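Local coordinates for protein putative oxidoreductase molybdopterin-binding subunit (Sulfolobus tokodaii, PDB 4ZOH) that probably acts as the catalytic subunit of an oxidoreductase of the xanthine dehydrogenase and aldehyde oxidase family, binding a molybdopterin cofactor as pterin cytosine dinucleotide, at residues A[433-438]-A[465-470]; A[447-452]-A[596-601]; A[490-495]-A[663-668]. One frame throughout, in Å; residues are numbered along the deposited sequence.

Contact 1: residues A[433-438]-A[465-470]; sequences ITLVTG and IEVRWG
Strands 433-437 and 465-468 are the two parallel partners of a beta-alpha-beta unit whose connecting helix is 446-458, with Leu435 set opposite Val467. Leu435 reaches past both sides of that partner: its N donates to Glu466 O at 2.9 Å in a nearly straight bond (170° at the hydrogen), and its O accepts from Arg468 N, also at 2.9 Å. Thr437 N continues the ladder to Arg468 O at 3.0 Å. Beyond the last bridge a water links the strand ends, donating to Thr437 O and accepting from Gly470 N.

On the face turned to helix 446-458, Leu435 CD2 lies alongside Val467 CG2 at 4.0 Å, and Leu435 CB meets Ile465 CG2 at 3.9 Å. Phe450 of the helix packs on Leu435, and Ala447 on Val467. The opposite face carries Thr434, Glu466 and Arg468, with Val436 among them. Thr434 CG2, trans to its own backbone N, runs beside the aliphatic part of Arg468 and touches CG at 4.0 Å, while the extended chain of Glu466 lies alongside Thr434. Lys432 joins these ends, making a salt bridge to Glu466 OE1 and a hydrogen bond to Thr434 OG1. The outer charges turn to the second subunit, another copy of this protein: Arg468 NE pairs with its Glu473 and Glu466 OE2 with its Lys178.

Where the strands end, Thr437 CG2 presses on Trp469 CB at 3.4 Å. Trp469 CG sits between its own backbone N and carbonyl carbon (chi1 65°), and the indole extends away from strand 433-437. One apolar face under a helix and hydrogen bonds straddling a single residue are characteristic of a parallel strand pair in a beta-alpha-beta crossover.

Contact 2: residues A[447-452]-A[596-601]; sequences ATAFAQ and TVINPL. With MCN (pterin cytosine dinucleotide), chain D.
Helix 446-458 runs past the loop that leads into helix 600-619, and the two backbones come nearest at Ala449 and Ile598, 6.4 Å between CA atoms. Here Ala449 CB meets Ile598 CG2 at 3.8 Å, while Thr448 CG2 crosses towards the amide of Asn599.

The polar link is amide to amide. Asn599 ND2 donates to Gln452 OE1 at 2.9 Å, with the acceptor close to the Asn599 amide plane but the donor 42° above the carbonyl plane of Gln452. The two amide planes stand 84° apart; Gln452 NE2 also makes a weak hydrogen bond to Ile598 O at 3.0 Å. Asn599 reaches back because CG is trans to its N (chi1 -173°). Its ND2 also donates to Ile7 O, and OD1 caps Leu602 N at the start of helix 600-619; Gln452 NE2 has a further acceptor in Tyr2 O. An alanine in place of Gln452 would remove one acceptor of Asn599 ND2, and the loop is likely to lose its polar tie to the helix, with the Asn599 amide less firmly fixed in rotation.

The loop's hydrogen bonds to the cytosine of the cofactor all come from its backbone. The base gives N4 to Thr596 O at 2.8 Å, and takes Ile598 N on N3 at 3.1 Å and Asn599 N on O2 at 2.8 Å. Matching one donor and two acceptors along the base edge is consistent with selection for cytosine, whose pairing groups a guanine would not reproduce; the Gln452-Asn599 bond probably helps keep that backbone in place.

Contact 3: residues A[490-495]-A[663-668]; sequences GGSAVL and HPTGSK. With MCN (pterin cytosine dinucleotide), chain D.
Ser492 sets its hydroxyl against the ring of Pro664, OG lying 3.4 Å from CD, where helix 486-512 meets a type I beta turn running from His663 to Gly666. The turn is closed by a hydrogen bond from Gly666 N to His663 O at 2.7 Å, and Gly666 itself adopts a positive phi of 70°, which favours glycine. Ser492 OG is beside its own backbone N (chi1 -66°), which directs it back along the helix to hydrogen-bond with Thr488 O; toward the turn it therefore acts as a packing surface, touching Thr665 CG2 at 3.5 Å as well as the proline.

One turn further along the helix, Leu495 brings a single methyl to the contact. Its CD2 reaches the carbonyl oxygen of Pro664 at 3.4 Å, with Pro664 CB at 3.8 Å and Thr665 CG2 at 3.7 Å, and the methyl lies against the Pro664-Thr665 part of the turn. Gly491 also meets Thr665 CG2, and a beta carbon there would probably crowd that methyl. No hydrogen bond passes between 490-495 and 663-668, and the fit there is one of shape. Tyr558 of strand 553-559 packs on both Ser492 and Pro664, and its OH hydrogen-bonds with His663 ND1, adding a third wall.

Past the turn the chain becomes part of the cofactor pocket. The hydroxyls of Thr665 and Ser667 are hydrogen-bonded to each other, and the latter also hydrogen-bonds with Thr488 OG1, tying loop to helix. The salt bridge of Lys668 NZ with Asp381 holds its side chain, while its backbone O accepts from N4 of the pterin cytosine dinucleotide at 3.0 Å.

All three contacts are largely buried; contact 1 turns charged side chains to the second subunit, and contact 3 reaches the surface at Pro664. Helix 446-458 joins the set: it connects the strands of contact 1, supplies one side of contact 2, and packs through Phe450 on helix 486-512 of contact 3. Backbone ladders dominate contact 1, a side-chain amide pair beside a backbone-bound cytosine marks contact 2, and plain shape contact 3. Contacts 2 and 3 converge on the same cofactor, their loops being probably hydrogen-bonded to each other through Thr596 N and Gly666 O, and both accepting from the cytosine amino group. Contact 1 stands one layer behind, its Leu435 resting on Val494.

Contact 1: residues A[433-438]-A[465-470]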
loop_
_atom_site.group_PDB
_atom_site.type_symbol
_atom_site.label_atom_id
_atom_site.label_comp_id
_atom_site.label_asym_id
_atom_site.label_seq_id
_atom_site.Cartn_x
_atom_site.Cartn_y
_atom_site.Cartn_z
ATOM N N ILE A 433 -6.338 -18.826 -15.284
ATOM C CA ILE A 433 -6.114 -19.783 -14.209
ATOM C C ILE A 433 -5.131 -19.221 -13.199
ATOM O O ILE A 433 -4.027 -18.776 -13.588
ATOM C CB ILE A 433 -5.516 -21.122 -14.747
ATOM C CG1 ILE A 433 -6.498 -21.825 -15.723
ATOM C CG2 ILE A 433 -5.120 -22.073 -13.601
ATOM C CD1 ILE A 433 -5.766 -22.853 -16.626
ATOM N N THR A 434 -5.482 -19.362 -11.918
ATOM C CA THR A 434 -4.579 -19.026 -10.809
ATOM C C THR A 434 -4.494 -20.197 -9.865
ATOM O O THR A 434 -5.500 -20.776 -9.472
ATOM C CB THR A 434 -5.073 -17.752 -10.046
ATOM O OG1 THR A 434 -5.453 -16.780 -11.022
ATOM C CG2 THR A 434 -3.956 -17.131 -9.114
ATOM N N LEU A 435 -3.257 -20.547 -9.557
ATOM C CA LEU A 435 -2.918 -21.548 -8.604
ATOM C C LEU A 435 -2.393 -20.854 -7.330
ATOM O O LEU A 435 -1.517 -20.016 -7.411
ATOM C CB LEU A 435 -1.833 -22.480 -9.189
ATOM C CG LEU A 435 -1.241 -23.487 -8.227
ATOM C CD1 LEU A 435 -2.256 -24.600 -7.972
ATOM C CD2 LEU A 435 0.024 -24.057 -8.854
ATOM N N VAL A 436 -2.911 -21.236 -6.157
ATOM C CA VAL A 436 -2.410 -20.680 -4.883
ATOM C C VAL A 436 -1.865 -21.828 -4.049
ATOM O O VAL A 436 -2.465 -22.939 -4.000
ATOM C CB VAL A 436 -3.495 -19.861 -4.115
ATOM C CG1 VAL A 436 -2.869 -19.132 -2.924
ATOM C CG2 VAL A 436 -4.257 -18.900 -5.029
ATOM N N THR A 437 -0.674 -21.631 -3.471
ATOM C CA THR A 437 -0.113 -22.654 -2.551
ATOM C C THR A 437 -0.228 -22.175 -1.100
ATOM O O THR A 437 -0.114 -20.977 -0.881
ATOM C CB THR A 437 1.336 -22.971 -2.896
ATOM O OG1 THR A 437 1.829 -23.885 -1.944
ATOM C CG2 THR A 437 2.310 -21.710 -2.924
ATOM N N GLY A 438 -0.448 -23.088 -0.130
ATOM C CA GLY A 438 -0.444 -22.726 1.291
ATOM C C GLY A 438 0.973 -22.711 1.864
ATOM O O GLY A 438 1.202 -22.233 3.012
ATOM N N ILE A 465 -0.341 -20.592 -16.024
ATOM C CA ILE A 465 -0.518 -20.934 -14.629
ATOM C C ILE A 465 0.230 -19.867 -13.807
ATOM O O ILE A 465 1.442 -19.962 -13.606
ATOM C CB ILE A 465 0.075 -22.325 -14.239
ATOM C CG1 ILE A 465 -0.327 -23.515 -15.213
ATOM C CG2 ILE A 465 -0.162 -22.627 -12.743
ATOM C CD1 ILE A 465 -1.834 -23.729 -15.383
ATOM N N GLU A 466 -0.493 -18.846 -13.383
ATOM C CA GLU A 466 0.000 -17.911 -12.404
ATOM C C GLU A 466 0.036 -18.616 -11.014
ATOM O O GLU A 466 -0.920 -19.273 -10.640
ATOM C CB GLU A 466 -0.919 -16.689 -12.311
ATOM C CG GLU A 466 -0.246 -15.606 -11.399
ATOM C CD GLU A 466 -1.109 -14.384 -11.018
ATOM O OE1 GLU A 466 -2.320 -14.258 -11.389
ATOM O OE2 GLU A 466 -0.526 -13.497 -10.332
ATOM N N VAL A 467 1.131 -18.464 -10.281
ATOM C CA VAL A 467 1.238 -19.082 -8.990
ATOM C C VAL A 467 1.389 -17.993 -7.919
ATOM O O VAL A 467 2.307 -17.128 -8.023
ATOM C CB VAL A 467 2.448 -20.028 -8.927
ATOM C CG1 VAL A 467 2.526 -20.742 -7.557
ATOM C CG2 VAL A 467 2.344 -21.073 -10.048
ATOM N N ARG A 468 0.500 -18.047 -6.902
ATOM C CA ARG A 468 0.446 -17.052 -5.800
ATOM C C ARG A 468 0.551 -17.745 -4.453
ATOM O O ARG A 468 0.271 -18.939 -4.351
ATOM C CB ARG A 468 -0.881 -16.284 -5.914
ATOM C CG ARG A 468 -0.948 -15.418 -7.171
ATOM C CD ARG A 468 -0.167 -14.127 -6.947
ATOM N NE ARG A 468 -0.915 -13.283 -5.995
ATOM C CZ ARG A 468 -0.526 -12.920 -4.767
ATOM N NH1 ARG A 468 0.635 -13.339 -4.303
ATOM N NH2 ARG A 468 -1.355 -12.185 -3.984
ATOM N N TRP A 469 0.964 -17.025 -3.414
ATOM C CA TRP A 469 1.055 -17.555 -2.051
ATOM C C TRP A 469 1.165 -16.376 -1.071
ATOM O O TRP A 469 1.406 -15.256 -1.540
ATOM C CB TRP A 469 2.334 -18.428 -1.888
ATOM C CG TRP A 469 3.697 -17.740 -2.013
ATOM C CD1 TRP A 469 4.444 -17.280 -0.985
ATOM C CD2 TRP A 469 4.471 -17.495 -3.206
ATOM N NE1 TRP A 469 5.617 -16.744 -1.437
ATOM C CE2 TRP A 469 5.651 -16.850 -2.805
ATOM C CE3 TRP A 469 4.246 -17.702 -4.578
ATOM C CZ2 TRP A 469 6.666 -16.451 -3.706
ATOM C CZ3 TRP A 469 5.261 -17.287 -5.513
ATOM C CH2 TRP A 469 6.469 -16.666 -5.042
ATOM N N GLY A 470 1.051 -16.645 0.251
ATOM C CA GLY A 470 1.508 -15.684 1.242
ATOM C C GLY A 470 0.493 -14.618 1.658
ATOM O O GLY A 470 0.867 -13.650 2.274
HETATM O O HOH W 1 0.519 -19.418 1.060
#

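Contact 2: residues A[447-452]-A[596-601]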
loop_
_atom_site.group_PDB
_atom_site.type_symbol
_atom_site.label_atom_id
_atom_site.label_comp_id
_atom_site.label_asym_id
_atom_site.label_seq_id
_atom_site.Cartn_x
_atom_site.Cartn_y
_atom_site.Cartn_z
ATOM N N ALA A 447 7.416 -22.001 -6.688
ATOM C CA ALA A 447 6.281 -21.565 -7.499
ATOM C C ALA A 447 6.503 -22.045 -8.980
ATOM O O ALA A 447 5.557 -22.452 -9.652
ATOM C CB ALA A 447 6.075 -20.050 -7.418
ATOM N N THR A 448 7.737 -21.957 -9.473
ATOM C CA THR A 448 8.066 -22.475 -10.830
ATOM C C THR A 448 7.776 -23.982 -10.855
ATOM O O THR A 448 7.119 -24.453 -11.759
ATOM C CB THR A 448 9.540 -22.230 -11.172
ATOM O OG1 THR A 448 9.719 -20.833 -11.373
ATOM C CG2 THR A 448 9.915 -22.957 -12.446
ATOM N N ALA A 449 8.218 -24.712 -9.835
ATOM C CA ALA A 449 7.930 -26.140 -9.765
ATOM C C ALA A 449 6.437 -26.398 -9.723
ATOM O O ALA A 449 5.908 -27.353 -10.395
ATOM C CB ALA A 449 8.711 -26.789 -8.621
ATOM N N PHE A 450 5.698 -25.480 -9.079
ATOM C CA PHE A 450 4.254 -25.696 -8.977
ATOM C C PHE A 450 3.600 -25.498 -10.333
ATOM O O PHE A 450 2.628 -26.188 -10.713
ATOM C CB PHE A 450 3.614 -24.830 -7.859
ATOM C CG PHE A 450 4.055 -25.219 -6.479
ATOM C CD1 PHE A 450 4.497 -26.538 -6.192
ATOM C CD2 PHE A 450 4.018 -24.311 -5.446
ATOM C CE1 PHE A 450 4.912 -26.906 -4.896
ATOM C CE2 PHE A 450 4.395 -24.685 -4.141
ATOM C CZ PHE A 450 4.843 -25.967 -3.872
ATOM N N ALA A 451 4.101 -24.502 -11.045
ATOM C CA ALA A 451 3.574 -24.170 -12.356
ATOM C C ALA A 451 3.879 -25.373 -13.341
ATOM O O ALA A 451 2.997 -25.783 -14.060
ATOM C CB ALA A 451 4.186 -22.867 -12.850
ATOM N N GLN A 452 5.079 -25.933 -13.292
ATOM C CA GLN A 452 5.450 -27.179 -14.063
ATOM C C GLN A 452 4.495 -28.365 -13.773
ATOM O O GLN A 452 3.964 -29.016 -14.717
ATOM C CB GLN A 452 6.884 -27.634 -13.702
ATOM C CG GLN A 452 7.963 -26.619 -13.989
ATOM C CD GLN A 452 9.317 -27.036 -13.409
ATOM O OE1 GLN A 452 9.804 -26.411 -12.472
ATOM N NE2 GLN A 452 9.947 -28.107 -13.995
ATOM N N THR A 596 12.268 -38.307 -7.439
ATOM C CA THR A 596 11.961 -37.490 -8.632
ATOM C C THR A 596 12.461 -36.043 -8.482
ATOM O O THR A 596 12.129 -35.384 -7.471
ATOM C CB THR A 596 10.473 -37.507 -8.926
ATOM O OG1 THR A 596 10.002 -38.837 -8.711
ATOM C CG2 THR A 596 10.154 -37.033 -10.403
ATOM N N VAL A 597 13.284 -35.580 -9.440
ATOM C CA VAL A 597 13.714 -34.199 -9.468
ATOM C C VAL A 597 12.717 -33.426 -10.325
ATOM O O VAL A 597 12.573 -33.674 -11.528
ATOM C CB VAL A 597 15.174 -34.027 -9.920
ATOM C CG1 VAL A 597 15.587 -32.553 -9.903
ATOM C CG2 VAL A 597 16.115 -34.799 -8.999
ATOM N N ILE A 598 11.977 -32.506 -9.700
ATOM C CA ILE A 598 10.958 -31.693 -10.422
ATOM C C ILE A 598 11.629 -30.684 -11.370
ATOM O O ILE A 598 11.154 -30.400 -12.528
ATOM C CB ILE A 598 9.994 -30.998 -9.420
ATOM C CG1 ILE A 598 9.453 -32.005 -8.372
ATOM C CG2 ILE A 598 8.897 -30.282 -10.151
ATOM C CD1 ILE A 598 8.564 -33.120 -8.939
ATOM N N ASN A 599 12.746 -30.162 -10.927
ATOM C CA ASN A 599 13.416 -29.095 -11.656
ATOM C C ASN A 599 14.903 -29.135 -11.293
ATOM O O ASN A 599 15.321 -28.622 -10.221
ATOM C CB ASN A 599 12.781 -27.703 -11.430
ATOM C CG ASN A 599 13.405 -26.607 -12.339
ATOM O OD1 ASN A 599 14.610 -26.570 -12.571
ATOM N ND2 ASN A 599 12.577 -25.693 -12.798
ATOM N N PRO A 600 15.721 -29.748 -12.193
ATOM C CA PRO A 600 17.182 -29.910 -11.928
ATOM C C PRO A 600 17.911 -28.615 -11.793
ATOM O O PRO A 600 18.893 -28.558 -11.056
ATOM C CB PRO A 600 17.715 -30.716 -13.159
ATOM C CG PRO A 600 16.494 -31.351 -13.750
ATOM C CD PRO A 600 15.247 -30.601 -13.304
ATOM N N LEU A 601 17.477 -27.561 -12.495
ATOM C CA LEU A 601 18.170 -26.277 -12.342
ATOM C C LEU A 601 18.061 -25.714 -10.877
ATOM O O LEU A 601 19.027 -25.281 -10.280
ATOM C CB LEU A 601 17.600 -25.262 -13.358
ATOM C CG LEU A 601 18.190 -23.863 -13.382
ATOM C CD1 LEU A 601 19.654 -23.865 -13.883
ATOM C CD2 LEU A 601 17.300 -22.971 -14.253
HETATM N N1 MCN D . 13.426 -29.545 -5.903
HETATM C C2 MCN D . 13.174 -30.336 -7.012
HETATM N N3 MCN D . 13.102 -31.700 -6.915
HETATM C C4 MCN D . 13.300 -32.283 -5.668
HETATM C C5 MCN D . 13.556 -31.500 -4.544
HETATM C C6 MCN D . 13.597 -30.109 -4.651
HETATM O O2 MCN D . 12.992 -29.866 -8.140
HETATM N N4 MCN D . 13.226 -33.594 -5.593
HETATM C "C1'" MCN D . 13.460 -28.094 -6.101
HETATM C C2D MCN D . 12.068 -27.511 -5.844
HETATM O "O2'" MCN D . 11.302 -27.393 -7.004
HETATM C "C3'" MCN D . 12.383 -26.114 -5.379
HETATM C C4D MCN D . 13.479 -26.420 -4.446
HETATM O O4D MCN D . 14.280 -27.473 -5.139
HETATM O "O3'" MCN D . 12.832 -25.281 -6.391
HETATM C "C5'" MCN D . 12.555 -26.870 -3.331
HETATM O "O5'" MCN D . 13.203 -27.510 -2.391
HETATM P PA MCN D . 12.459 -28.357 -1.222
HETATM O O1A MCN D . 11.061 -28.707 -1.373
HETATM O O2A MCN D . 13.518 -29.411 -1.056
HETATM O O3A MCN D . 12.763 -27.234 -0.000
HETATM P PB MCN D . 11.766 -25.995 0.273
HETATM O O1B MCN D . 10.696 -26.479 1.239
HETATM O O2B MCN D . 11.262 -25.300 -0.915
HETATM O O3B MCN D . 12.761 -25.052 0.953
HETATM C C10 MCN D . 13.010 -25.034 2.386
HETATM C "C9'" MCN D . 14.492 -25.068 2.668
HETATM C "C8'" MCN D . 14.810 -24.788 4.040
HETATM S "S8'" MCN D . 14.069 -25.732 5.325
HETATM C "C7'" MCN D . 15.768 -23.890 4.399
HETATM S "S7'" MCN D . 16.282 -23.631 6.088
HETATM C "C6'" MCN D . 16.552 -23.163 3.419
HETATM C C7 MCN D . 16.463 -23.866 2.024
HETATM O "O9'" MCN D . 15.095 -24.127 1.785
HETATM N "N5'" MCN D . 16.222 -21.740 3.356
HETATM C C4A MCN D . 16.358 -20.964 2.187
HETATM N "N8'" MCN D . 16.980 -22.957 0.956
HETATM C C4B MCN D . 16.776 -21.609 0.987
HETATM N "N1'" MCN D . 16.974 -20.935 -0.148
HETATM C "C2'" MCN D . 16.727 -19.628 -0.176
HETATM N "N2'" MCN D . 16.911 -18.995 -1.315
HETATM N "N3'" MCN D . 16.307 -18.892 0.982
HETATM C "C4'" MCN D . 16.132 -19.566 2.212
HETATM O "O4'" MCN D . 15.776 -18.924 3.243
#

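Contact 3: residues A[490-495]-A[663-668]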
loop_
_atom_site.group_PDB
_atom_site.type_symbol
_atom_site.label_atom_id
_atom_site.label_comp_id
_atom_site.label_asym_id
_atom_site.label_seq_id
_atom_site.Cartn_x
_atom_site.Cartn_y
_atom_site.Cartn_z
ATOM N N GLY A 490 3.735 -29.599 -0.560
ATOM C CA GLY A 490 2.985 -28.550 -1.226
ATOM C C GLY A 490 2.748 -28.948 -2.684
ATOM O O GLY A 490 1.692 -28.661 -3.249
ATOM N N GLY A 491 3.714 -29.617 -3.320
ATOM C CA GLY A 491 3.491 -30.005 -4.759
ATOM C C GLY A 491 2.436 -31.110 -4.877
ATOM O O GLY A 491 1.621 -31.145 -5.834
ATOM N N SER A 492 2.407 -32.004 -3.886
ATOM C CA SER A 492 1.344 -33.030 -3.925
ATOM C C SER A 492 -0.021 -32.392 -3.777
ATOM O O SER A 492 -0.978 -32.771 -4.519
ATOM C CB SER A 492 1.602 -34.085 -2.861
ATOM O OG SER A 492 2.795 -34.792 -3.178
ATOM N N ALA A 493 -0.125 -31.371 -2.890
ATOM C CA ALA A 493 -1.424 -30.642 -2.832
ATOM C C ALA A 493 -1.759 -29.990 -4.218
ATOM O O ALA A 493 -2.921 -30.000 -4.693
ATOM C CB ALA A 493 -1.444 -29.632 -1.656
ATOM N N VAL A 494 -0.732 -29.438 -4.873
ATOM C CA VAL A 494 -0.907 -28.822 -6.221
ATOM C C VAL A 494 -1.420 -29.886 -7.253
ATOM O O VAL A 494 -2.341 -29.653 -8.045
ATOM C CB VAL A 494 0.413 -28.091 -6.651
ATOM C CG1 VAL A 494 0.482 -27.817 -8.173
ATOM C CG2 VAL A 494 0.633 -26.775 -5.845
ATOM N N LEU A 495 -0.843 -31.082 -7.181
ATOM C CA LEU A 495 -1.192 -32.174 -8.079
ATOM C C LEU A 495 -2.673 -32.589 -7.870
ATOM O O LEU A 495 -3.451 -32.666 -8.840
ATOM C CB LEU A 495 -0.191 -33.296 -7.780
ATOM C CG LEU A 495 0.361 -34.298 -8.748
ATOM C CD1 LEU A 495 0.463 -33.802 -10.162
ATOM C CD2 LEU A 495 1.730 -34.707 -8.211
ATOM N N HIS A 663 5.000 -40.032 -2.001
ATOM C CA HIS A 663 4.047 -38.949 -2.326
ATOM C C HIS A 663 3.762 -38.880 -3.832
ATOM O O HIS A 663 4.591 -39.313 -4.651
ATOM C CB HIS A 663 4.622 -37.607 -1.807
ATOM C CG HIS A 663 4.937 -37.638 -0.332
ATOM N ND1 HIS A 663 3.955 -37.712 0.647
ATOM C CD2 HIS A 663 6.120 -37.666 0.321
ATOM C CE1 HIS A 663 4.530 -37.714 1.845
ATOM N NE2 HIS A 663 5.845 -37.714 1.670
ATOM N N PRO A 664 2.609 -38.307 -4.207
ATOM C CA PRO A 664 2.246 -38.233 -5.625
ATOM C C PRO A 664 3.295 -37.536 -6.511
ATOM O O PRO A 664 3.288 -37.736 -7.708
ATOM C CB PRO A 664 0.918 -37.425 -5.642
ATOM C CG PRO A 664 0.352 -37.614 -4.278
ATOM C CD PRO A 664 1.513 -37.885 -3.321
ATOM N N THR A 665 4.193 -36.745 -5.948
ATOM C CA THR A 665 5.225 -36.129 -6.776
ATOM C C THR A 665 6.400 -37.104 -6.966
ATOM O O THR A 665 7.183 -36.900 -7.881
ATOM C CB THR A 665 5.767 -34.814 -6.172
ATOM O OG1 THR A 665 6.336 -35.110 -4.887
ATOM C CG2 THR A 665 4.628 -33.807 -6.020
ATOM N N GLY A 666 6.526 -38.117 -6.087
ATOM C CA GLY A 666 7.751 -38.972 -6.012
ATOM C C GLY A 666 9.024 -38.322 -5.470
ATOM O O GLY A 666 10.087 -38.983 -5.309
ATOM N N SER A 667 8.937 -37.025 -5.152
ATOM C CA SER A 667 10.109 -36.224 -4.766
ATOM C C SER A 667 10.417 -36.265 -3.255
ATOM O O SER A 667 9.530 -36.452 -2.444
ATOM C CB SER A 667 9.825 -34.751 -5.156
ATOM O OG SER A 667 8.810 -34.182 -4.313
ATOM N N LYS A 668 11.670 -36.041 -2.889
ATOM C CA LYS A 668 12.091 -35.834 -1.532
ATOM C C LYS A 668 12.725 -34.443 -1.518
ATOM O O LYS A 668 13.109 -33.922 -2.591
ATOM C CB LYS A 668 13.157 -36.894 -1.099
ATOM C CG LYS A 668 12.711 -38.319 -1.481
ATOM C CD LYS A 668 13.621 -39.417 -0.903
ATOM C CE LYS A 668 13.103 -40.842 -1.221
ATOM N NZ LYS A 668 13.954 -41.777 -0.386
HETATM N N1 MCN D . 13.426 -29.545 -5.903
HETATM C C2 MCN D . 13.174 -30.336 -7.012
HETATM N N3 MCN D . 13.102 -31.700 -6.915
HETATM C C4 MCN D . 13.300 -32.283 -5.668
HETATM C C5 MCN D . 13.556 -31.500 -4.544
HETATM C C6 MCN D . 13.597 -30.109 -4.651
HETATM O O2 MCN D . 12.992 -29.866 -8.140
HETATM N N4 MCN D . 13.226 -33.594 -5.593
HETATM C "C1'" MCN D . 13.460 -28.094 -6.101
HETATM C C2D MCN D . 12.068 -27.511 -5.844
HETATM O "O2'" MCN D . 11.302 -27.393 -7.004
HETATM C "C3'" MCN D . 12.383 -26.114 -5.379
HETATM C C4D MCN D . 13.479 -26.420 -4.446
HETATM O O4D MCN D . 14.280 -27.473 -5.139
HETATM O "O3'" MCN D . 12.832 -25.281 -6.391
HETATM C "C5'" MCN D . 12.555 -26.870 -3.331
HETATM O "O5'" MCN D . 13.203 -27.510 -2.391
HETATM P PA MCN D . 12.459 -28.357 -1.222
HETATM O O1A MCN D . 11.061 -28.707 -1.373
HETATM O O2A MCN D . 13.518 -29.411 -1.056
HETATM O O3A MCN D . 12.763 -27.234 -0.000
HETATM P PB MCN D . 11.766 -25.995 0.273
HETATM O O1B MCN D . 10.696 -26.479 1.239
HETATM O O2B MCN D . 11.262 -25.300 -0.915
HETATM O O3B MCN D . 12.761 -25.052 0.953
HETATM C C10 MCN D . 13.010 -25.034 2.386
HETATM C "C9'" MCN D . 14.492 -25.068 2.668
HETATM C "C8'" MCN D . 14.810 -24.788 4.040
HETATM S "S8'" MCN D . 14.069 -25.732 5.325
HETATM C "C7'" MCN D . 15.768 -23.890 4.399
HETATM S "S7'" MCN D . 16.282 -23.631 6.088
HETATM C "C6'" MCN D . 16.552 -23.163 3.419
HETATM C C7 MCN D . 16.463 -23.866 2.024
HETATM O "O9'" MCN D . 15.095 -24.127 1.785
HETATM N "N5'" MCN D . 16.222 -21.740 3.356
HETATM C C4A MCN D . 16.358 -20.964 2.187
HETATM N "N8'" MCN D . 16.980 -22.957 0.956
HETATM C C4B MCN D . 16.776 -21.609 0.987
HETATM N "N1'" MCN D . 16.974 -20.935 -0.148
HETATM C "C2'" MCN D . 16.727 -19.628 -0.176
HETATM N "N2'" MCN D . 16.911 -18.995 -1.315
HETATM N "N3'" MCN D . 16.307 -18.892 0.982
HETATM C "C4'" MCN D . 16.132 -19.566 2.212
HETATM O "O4'" MCN D . 15.776 -18.924 3.243
#